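Local coordinates for pyruvate kinase (Pseudomonas aeruginosa, PDB 6QXL), which probably catalyses the last step of glycolysis, transferring phosphate from phosphoenolpyruvate to ADP to give pyruvate and ATP, at residues L172-K177 with Y204-L208; L234-R239 with H270-K276. All coordinates share one frame; numbering follows the deposited sequence.

Interaction 1: residues L172-K177 with Y204-L208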
# COMPACT_ATOMS: atom_id res chain seq x y z
N LEU A 172 -13.07 -17.95 39.78
CA LEU A 172 -13.95 -17.31 40.77
C LEU A 172 -13.76 -17.94 42.14
O LEU A 172 -13.98 -19.13 42.35
CB LEU A 172 -15.41 -17.36 40.34
CG LEU A 172 -15.67 -16.21 39.28
CD1 LEU A 172 -14.82 -16.17 38.00
CD2 LEU A 172 -17.11 -16.08 38.90
N THR A 173 -13.44 -17.08 43.10
CA THR A 173 -13.40 -17.46 44.51
C THR A 173 -14.75 -17.19 45.14
O THR A 173 -15.67 -16.64 44.50
CB THR A 173 -12.32 -16.66 45.24
OG1 THR A 173 -12.64 -15.25 45.27
CG2 THR A 173 -10.96 -16.85 44.53
N ASP A 174 -14.89 -17.58 46.40
CA ASP A 174 -16.14 -17.30 47.12
C ASP A 174 -16.30 -15.81 47.39
O ASP A 174 -17.39 -15.27 47.27
CB ASP A 174 -16.23 -18.12 48.41
CG ASP A 174 -16.37 -19.63 48.14
OD1 ASP A 174 -16.79 -20.05 47.03
OD2 ASP A 174 -16.06 -20.41 49.04
N LYS A 175 -15.19 -15.15 47.71
CA LYS A 175 -15.20 -13.70 47.82
C LYS A 175 -15.76 -13.06 46.54
O LYS A 175 -16.62 -12.18 46.61
CB LYS A 175 -13.81 -13.17 48.12
CG LYS A 175 -13.77 -11.65 48.29
CD LYS A 175 -12.33 -11.18 48.53
CE LYS A 175 -12.33 -9.73 49.02
NZ LYS A 175 -13.13 -8.83 48.15
N ASP A 176 -15.28 -13.52 45.39
CA ASP A 176 -15.71 -12.93 44.12
C ASP A 176 -17.20 -13.11 43.87
O ASP A 176 -17.87 -12.18 43.42
CB ASP A 176 -14.90 -13.54 42.96
CG ASP A 176 -13.42 -13.16 43.01
OD1 ASP A 176 -13.03 -12.12 43.69
OD2 ASP A 176 -12.66 -13.96 42.34
N LYS A 177 -17.73 -14.29 44.20
CA LYS A 177 -19.16 -14.53 44.08
C LYS A 177 -19.96 -13.55 44.92
O LYS A 177 -20.97 -13.03 44.47
CB LYS A 177 -19.48 -15.98 44.44
CG LYS A 177 -18.97 -16.94 43.35
CD LYS A 177 -18.94 -18.39 43.81
CE LYS A 177 -18.61 -19.30 42.64
NZ LYS A 177 -18.59 -20.73 43.01
N TYR A 204 -18.79 -18.02 32.95
CA TYR A 204 -19.19 -18.29 34.32
C TYR A 204 -19.49 -16.99 35.08
O TYR A 204 -20.52 -16.86 35.74
CB TYR A 204 -18.10 -19.10 35.04
CG TYR A 204 -18.47 -19.60 36.43
CD1 TYR A 204 -19.82 -19.76 36.84
CD2 TYR A 204 -17.48 -19.99 37.33
CE1 TYR A 204 -20.13 -20.23 38.10
CE2 TYR A 204 -17.80 -20.47 38.59
CZ TYR A 204 -19.12 -20.56 38.98
OH TYR A 204 -19.47 -21.07 40.19
N ALA A 205 -18.59 -16.02 34.95
CA ALA A 205 -18.80 -14.74 35.62
C ALA A 205 -20.05 -14.03 35.11
O ALA A 205 -20.77 -13.41 35.89
CB ALA A 205 -17.59 -13.86 35.46
N ARG A 206 -20.32 -14.17 33.81
CA ARG A 206 -21.51 -13.56 33.22
C ARG A 206 -22.79 -14.21 33.75
O ARG A 206 -23.77 -13.51 34.04
CB ARG A 206 -21.47 -13.65 31.70
CG ARG A 206 -22.40 -12.65 31.00
CD ARG A 206 -22.30 -12.74 29.50
NE ARG A 206 -21.08 -12.15 28.93
CZ ARG A 206 -20.86 -10.83 28.77
NH1 ARG A 206 -21.75 -9.94 29.18
NH2 ARG A 206 -19.74 -10.40 28.23
N ARG A 207 -22.76 -15.53 33.89
CA ARG A 207 -23.88 -16.28 34.47
C ARG A 207 -24.20 -15.75 35.86
O ARG A 207 -25.33 -15.32 36.11
CB ARG A 207 -23.51 -17.76 34.54
CG ARG A 207 -24.64 -18.75 34.57
CD ARG A 207 -24.29 -20.08 33.87
NE ARG A 207 -22.94 -20.63 34.11
CZ ARG A 207 -22.01 -20.88 33.16
NH1 ARG A 207 -22.24 -20.69 31.85
NH2 ARG A 207 -20.86 -21.46 33.48
N LEU A 208 -23.19 -15.71 36.73
CA LEU A 208 -23.38 -15.25 38.10
C LEU A 208 -23.89 -13.82 38.15
O LEU A 208 -24.70 -13.47 39.01
CB LEU A 208 -22.10 -15.40 38.90
CG LEU A 208 -21.56 -16.84 39.01
CD1 LEU A 208 -20.20 -16.85 39.69
CD2 LEU A 208 -22.57 -17.73 39.74
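Two neighbouring outer helices of the (beta/alpha)8 barrel, 174-185 and 199-211, meet here: Leu-172, in the loop just before the first, and Lys-177, in its first turn, face Tyr-204, Ala-205 and Leu-208 of the second. Leu-172 carries the apolar part through one methyl. Its CD2 meets CD1 of Leu-208 tip to tip at 3.3 Å, a close approach for two methyls, and lies 3.9 Å from the backbone CA of Ala-205. Leu-208 CD1 sits over one face of the Tyr-204 ring, 3.7 Å above its plane and displaced toward the rim, whereas Leu-172 CD2 approaches the ring obliquely. Ile-180, about one turn beyond Lys-177, touches both leucines.

The Lys-177 chain crosses Leu-208 obliquely, with CG 3.9 Å from Leu-208 CD1. Beyond CG the chain is fully extended, which carries the ammonium to the phenol, where NZ donates to Tyr-204 OH at 3.0 Å. The two side chains cross at about a right angle. On the tyrosine side, CG stands anti to the backbone N (chi1 -173°), directing the ring toward the lysine.

A capping box starts helix 174-185: Asp-176 N donates to Thr-173 OG1 at 3.2 Å, and Thr-173 N returns a weak bond to Asp-176 OD2. Asp-176 OD1 takes Gly-71 N. The contact thus pairs a methyl cluster with one polar bond at its margin, where the lysine's methylene chain packs and its ammonium remains hydrogen-bonded.

Interaction 2: residues L234-R239 with H270-K276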
# COMPACT_ATOMS: atom_id res chain seq x y z
N LEU A 234 -6.29 -15.79 23.12
CA LEU A 234 -6.59 -14.38 23.33
C LEU A 234 -7.93 -13.99 22.71
O LEU A 234 -8.78 -13.42 23.38
CB LEU A 234 -5.47 -13.53 22.75
CG LEU A 234 -5.65 -12.02 22.87
CD1 LEU A 234 -5.66 -11.58 24.32
CD2 LEU A 234 -4.59 -11.30 22.09
N ASP A 235 -8.12 -14.32 21.45
CA ASP A 235 -9.35 -13.94 20.74
C ASP A 235 -10.59 -14.59 21.37
O ASP A 235 -11.67 -13.97 21.42
CB ASP A 235 -9.26 -14.27 19.24
CG ASP A 235 -8.35 -13.30 18.46
OD1 ASP A 235 -7.63 -12.51 19.08
OD2 ASP A 235 -8.35 -13.33 17.21
N GLY A 236 -10.44 -15.81 21.88
CA GLY A 236 -11.53 -16.47 22.58
C GLY A 236 -11.95 -15.71 23.81
O GLY A 236 -13.13 -15.46 24.04
N LEU A 237 -10.96 -15.31 24.58
CA LEU A 237 -11.20 -14.54 25.79
C LEU A 237 -11.79 -13.18 25.49
O LEU A 237 -12.70 -12.72 26.18
CB LEU A 237 -9.89 -14.42 26.55
CG LEU A 237 -9.86 -13.88 27.96
CD1 LEU A 237 -10.97 -14.46 28.81
CD2 LEU A 237 -8.48 -14.28 28.51
N ILE A 238 -11.31 -12.54 24.45
CA ILE A 238 -11.84 -11.23 24.04
C ILE A 238 -13.30 -11.34 23.62
O ILE A 238 -14.12 -10.52 23.99
CB ILE A 238 -10.99 -10.62 22.92
CG1 ILE A 238 -9.64 -10.17 23.46
CG2 ILE A 238 -11.69 -9.43 22.28
CD1 ILE A 238 -8.66 -9.64 22.44
N ARG A 239 -13.61 -12.35 22.83
CA ARG A 239 -14.97 -12.48 22.28
C ARG A 239 -16.02 -12.74 23.34
O ARG A 239 -17.16 -12.35 23.18
CB ARG A 239 -15.05 -13.55 21.21
CG ARG A 239 -14.54 -13.05 19.91
CD ARG A 239 -14.85 -14.01 18.80
NE ARG A 239 -13.78 -13.96 17.83
CZ ARG A 239 -12.80 -14.86 17.68
NH1 ARG A 239 -12.66 -15.89 18.51
NH2 ARG A 239 -11.89 -14.66 16.73
N HIS A 270 -6.48 -6.51 18.67
CA HIS A 270 -7.44 -7.60 18.59
C HIS A 270 -8.75 -7.23 19.27
O HIS A 270 -9.83 -7.58 18.78
CB HIS A 270 -6.87 -8.90 19.14
CG HIS A 270 -5.87 -9.55 18.23
ND1 HIS A 270 -5.71 -10.91 18.15
CD2 HIS A 270 -4.99 -9.01 17.34
CE1 HIS A 270 -4.75 -11.19 17.29
NE2 HIS A 270 -4.30 -10.05 16.78
N ALA A 271 -8.68 -6.49 20.36
CA ALA A 271 -9.90 -6.01 21.01
C ALA A 271 -10.72 -5.17 20.05
O ALA A 271 -11.92 -5.43 19.85
CB ALA A 271 -9.56 -5.23 22.27
N ARG A 272 -10.09 -4.17 19.44
CA ARG A 272 -10.80 -3.29 18.52
C ARG A 272 -11.38 -4.07 17.33
O ARG A 272 -12.50 -3.83 16.91
CB ARG A 272 -9.91 -2.15 18.04
CG ARG A 272 -9.48 -1.20 19.13
CD ARG A 272 -8.42 -0.20 18.70
NE ARG A 272 -8.88 0.61 17.60
CZ ARG A 272 -8.31 0.73 16.40
NH1 ARG A 272 -7.14 0.15 16.12
NH2 ARG A 272 -8.90 1.50 15.48
N ARG A 273 -10.62 -5.02 16.80
CA ARG A 273 -11.11 -5.81 15.67
C ARG A 273 -12.36 -6.59 16.02
O ARG A 273 -13.24 -6.72 15.17
CB ARG A 273 -10.06 -6.77 15.19
CG ARG A 273 -9.00 -6.11 14.43
CD ARG A 273 -8.13 -7.17 13.84
NE ARG A 273 -7.14 -6.48 13.05
CZ ARG A 273 -5.98 -6.99 12.67
NH1 ARG A 273 -5.62 -8.23 13.03
NH2 ARG A 273 -5.15 -6.21 11.99
N ASN A 274 -12.43 -7.09 17.25
CA ASN A 274 -13.62 -7.79 17.71
C ASN A 274 -14.67 -6.86 18.34
O ASN A 274 -15.56 -7.33 19.03
CB ASN A 274 -13.24 -8.89 18.70
CG ASN A 274 -12.47 -9.99 18.05
OD1 ASN A 274 -13.07 -10.87 17.43
ND2 ASN A 274 -11.16 -9.95 18.17
N ASN A 275 -14.57 -5.56 18.10
CA ASN A 275 -15.56 -4.59 18.56
C ASN A 275 -15.74 -4.55 20.06
O ASN A 275 -16.83 -4.44 20.56
CB ASN A 275 -16.88 -4.81 17.82
CG ASN A 275 -16.76 -4.65 16.32
OD1 ASN A 275 -16.12 -3.72 15.85
ND2 ASN A 275 -17.40 -5.50 15.56
N LYS A 276 -14.62 -4.63 20.78
CA LYS A 276 -14.59 -4.49 22.23
C LYS A 276 -13.82 -3.26 22.65
O LYS A 276 -13.00 -2.74 21.91
CB LYS A 276 -13.95 -5.71 22.86
CG LYS A 276 -14.50 -7.02 22.34
CD LYS A 276 -16.01 -7.12 22.47
CE LYS A 276 -16.46 -8.54 22.18
NZ LYS A 276 -17.93 -8.60 22.36
O HOH W 1 -18.41 -11.38 20.77
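Asp-235 and His-270 join two outer helices of the TIM barrel, 231-239 and 260-273, which flank strand 243-247; the contact lies toward their C-terminal ends. The polar bonds across it are unequal. His-270 ND1 donates to Asp-235 OD1 at 2.7 Å with an N-H...O angle of 155°, using the syn lone pair of the oxygen. The carboxylate and imidazole planes are 62° apart, and OD1 lies at the ring edge, somewhat tilted from its plane. The second bond, from Arg-239 NE to Asn-274 OD1 at 3.2 Å, is weak, with guanidinium and amide planes 79° apart. Arg-239 NH2 also faces Asp-235 OD2, but as a long, purely charge-based pairing.

The apolar part belongs to Ile-238, whose two ends work separately. CD1 packs against the CB of His-270 at 3.8 Å, while CG2 touches Lys-276 CG at 3.7 Å and also meets Asn-274 CB. The rotamer sets CG2 anti to the backbone N, turned to Lys-276 and Asn-274, while the CG1-CD1 arm reaches His-270 and Ala-271. Behind them, Val-244 of strand 243-247 receives both Ile-238 and Ala-271.

Helix termination supplies the third set. A Schellman motif closes helix 260-273, with Asn-275 at positive phi, Lys-276 N bonded to Ala-271 O and Asn-275 N to Arg-272 O. Asn-274 ND2 donates to His-270 O at 2.8 Å, and Asn-274 N reaches the same oxygen from the opposite face of the carbonyl plane, which ties the amide back to its own helix while OD1 looks across. Lys-276, bent at chi2, passes Ile-238 at a slant and reaches the end of the partner helix. There a water bridges the gap, donating to Arg-239 O at 2.9 Å and accepting from Lys-276 NZ.

Both contacts lie in the barrel domain and follow one another along the chain, interaction 1 closing at residue 208 before interaction 2 opens at 234. Their centres are 22 Å apart and their nearest atoms about 6 Å, without touching. Strand 190-193 lies between the helices of interaction 1 and strand 243-247 between those of interaction 2; strand 217-222 separates the two pairs. Arg-206, on helix 199-211 of interaction 1, forms a salt bridge with Asp-242, just beyond the end of helix 231-239, so the two regions are connected indirectly. The magnesium is held by Glu-223 and Asp-250, outside all four segments, and the side chain of Lys-276 is about 13 Å from the bound glucose 6-phosphate.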